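Local coordinates for glycerol kinase, putative (Plasmodium falciparum, PDB 2W40), which probably catalyses the ATP-dependent phosphorylation of glycerol to sn-glycerol 3-phosphate, at residues Gln11-Thr16 and Tyr268-Phe273. Numbering follows the deposited sequence.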
loop_
_atom_site.group_PDB
_atom_site.type_symbol
_atom_site.label_atom_id
_atom_site.label_comp_id
_atom_site.label_asym_id
_atom_site.label_seq_id
_atom_site.Cartn_x
_atom_site.Cartn_y
_atom_site.Cartn_z
ATOM N N GLN C 11 -12.102 13.074 26.217
ATOM C CA GLN C 11 -10.769 12.563 26.191
ATOM C C GLN C 11 -10.798 11.433 25.147
ATOM O O GLN C 11 -11.197 10.299 25.440
ATOM C CB GLN C 11 -10.326 12.079 27.601
ATOM C CG GLN C 11 -8.820 11.953 27.794
ATOM C CD GLN C 11 -8.170 11.085 26.701
ATOM O OE1 GLN C 11 -8.279 9.866 26.716
ATOM N NE2 GLN C 11 -7.658 11.757 25.654
ATOM N N SER C 12 -10.498 11.804 23.919
ATOM C CA SER C 12 -10.656 10.935 22.771
ATOM C C SER C 12 -9.372 10.181 22.471
ATOM O O SER C 12 -8.330 10.343 23.135
ATOM C CB SER C 12 -11.191 11.769 21.579
ATOM O OG SER C 12 -11.650 10.935 20.554
ATOM N N THR C 13 -9.448 9.293 21.478
ATOM C CA THR C 13 -8.248 8.417 21.195
ATOM C C THR C 13 -7.060 9.250 20.773
ATOM O O THR C 13 -5.951 8.989 21.235
ATOM C CB THR C 13 -8.561 7.414 20.108
ATOM O OG1 THR C 13 -9.733 6.667 20.513
ATOM C CG2 THR C 13 -7.455 6.386 19.969
ATOM N N GLN C 14 -7.242 10.181 19.833
ATOM C CA GLN C 14 -6.102 10.946 19.240
ATOM C C GLN C 14 -5.792 12.297 19.893
ATOM O O GLN C 14 -4.753 12.860 19.652
ATOM C CB GLN C 14 -6.313 11.112 17.725
ATOM C CG GLN C 14 -6.346 9.747 16.965
ATOM C CD GLN C 14 -6.723 9.865 15.561
ATOM O OE1 GLN C 14 -7.883 9.666 15.202
ATOM N NE2 GLN C 14 -5.780 10.250 14.751
ATOM N N SER C 15 -6.791 12.833 20.629
ATOM C CA SER C 15 -6.700 14.135 21.240
ATOM C C SER C 15 -7.693 14.250 22.398
ATOM O O SER C 15 -8.558 13.441 22.597
ATOM C CB SER C 15 -6.944 15.266 20.242
ATOM O OG SER C 15 -8.333 15.368 19.893
ATOM N N THR C 16 -7.448 15.265 23.208
ATOM C CA THR C 16 -8.293 15.637 24.319
ATOM C C THR C 16 -8.951 16.941 23.869
ATOM O O THR C 16 -8.239 17.877 23.453
ATOM C CB THR C 16 -7.468 15.816 25.613
ATOM O OG1 THR C 16 -6.766 14.583 25.945
ATOM C CG2 THR C 16 -8.374 16.264 26.782
ATOM N N TYR C 268 -18.541 8.511 13.187
ATOM C CA TYR C 268 -17.356 8.406 12.413
ATOM C C TYR C 268 -16.285 9.255 13.110
ATOM O O TYR C 268 -16.364 10.496 13.194
ATOM C CB TYR C 268 -17.554 8.941 10.970
ATOM C CG TYR C 268 -18.554 8.137 10.153
ATOM C CD1 TYR C 268 -18.153 7.277 9.179
ATOM C CD2 TYR C 268 -19.904 8.346 10.252
ATOM C CE1 TYR C 268 -19.028 6.583 8.418
ATOM C CE2 TYR C 268 -20.826 7.572 9.458
ATOM C CZ TYR C 268 -20.387 6.751 8.541
ATOM O OH TYR C 268 -21.346 6.085 7.748
ATOM N N GLY C 269 -15.258 8.587 13.567
ATOM C CA GLY C 269 -14.166 9.193 14.285
ATOM C C GLY C 269 -12.864 8.405 14.041
ATOM O O GLY C 269 -12.655 7.875 12.969
ATOM N N THR C 270 -12.012 8.323 15.070
ATOM C CA THR C 270 -10.857 7.404 15.002
ATOM C C THR C 270 -11.259 6.003 14.563
ATOM O O THR C 270 -10.585 5.402 13.687
ATOM C CB THR C 270 -10.183 7.381 16.382
ATOM O OG1 THR C 270 -9.751 8.707 16.777
ATOM C CG2 THR C 270 -9.007 6.494 16.446
ATOM N N GLY C 271 -12.306 5.473 15.146
ATOM C CA GLY C 271 -13.036 4.302 14.604
ATOM C C GLY C 271 -14.427 4.713 14.166
ATOM O O GLY C 271 -14.801 5.868 14.269
ATOM N N VAL C 272 -15.243 3.748 13.774
ATOM C CA VAL C 272 -16.616 3.973 13.436
ATOM C C VAL C 272 -17.409 3.046 14.363
ATOM O O VAL C 272 -17.104 1.857 14.497
ATOM C CB VAL C 272 -16.881 3.675 11.960
ATOM C CG1 VAL C 272 -18.420 3.647 11.659
ATOM C CG2 VAL C 272 -16.096 4.787 11.166
ATOM N N PHE C 273 -18.454 3.573 14.994
ATOM C CA PHE C 273 -19.239 2.817 15.984
ATOM C C PHE C 273 -20.747 3.022 15.761
ATOM O O PHE C 273 -21.237 4.120 15.901
ATOM C CB PHE C 273 -18.852 3.208 17.389
ATOM C CG PHE C 273 -17.358 3.057 17.615
ATOM C CD1 PHE C 273 -16.838 1.822 17.998
ATOM C CD2 PHE C 273 -16.482 4.050 17.343
ATOM C CE1 PHE C 273 -15.478 1.636 18.094
ATOM C CE2 PHE C 273 -15.136 3.846 17.553
ATOM C CZ PHE C 273 -14.676 2.615 17.863
HETATM O O HOH W 1 -9.804 10.770 18.575
#
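Thr-270 OG1 is gripped from two directions: it donates to Gln-14 OE1 at 2.6 Å and accepts a hydrogen bond from water 1 at 2.7 Å. The two loops that meet here are turns of the sugar kinase/Hsp70/actin fold, 12-14 joining strands 3-11 and 15-21 of the N-terminal domain and 269-271 joining strands 264-268 and 272-279 of the C-terminal domain, so the contact bridges the interdomain cleft. The bond to Gln-14 uses a lone pair of OE1 in the carbonyl plane, with a C=O...OG1 angle of 124°. An extended Gln-14 chain (chi2 172°) carries the amide toward Thr-270, whose side chain comes from the opposite direction, while NE2 of the same amide bonds to Ser-319 OG; bonds at both ends should fix the amide's rotation. Water 1 ties the hydroxyl to the other loop as well, donating to Ser-12 OG at 2.7 Å and accepting from Gln-14 N at 2.9 Å. Thr-270 binds ADP in another structure of this protein; no nucleotide occupies this chain, and the Thr-13 side chain lies about 4 Å from bound glycerol. The contact thus joins an ADP-binding residue to the neighbourhood of the bound glycerol. Thr-13 OG1 bonds to Trp-105 NE1, while Thr-13 CB lies 3.8 Å from Thr-270 CG2 and the CG2 methyls of Thr-13 and Thr-270 are 3.9 Å apart.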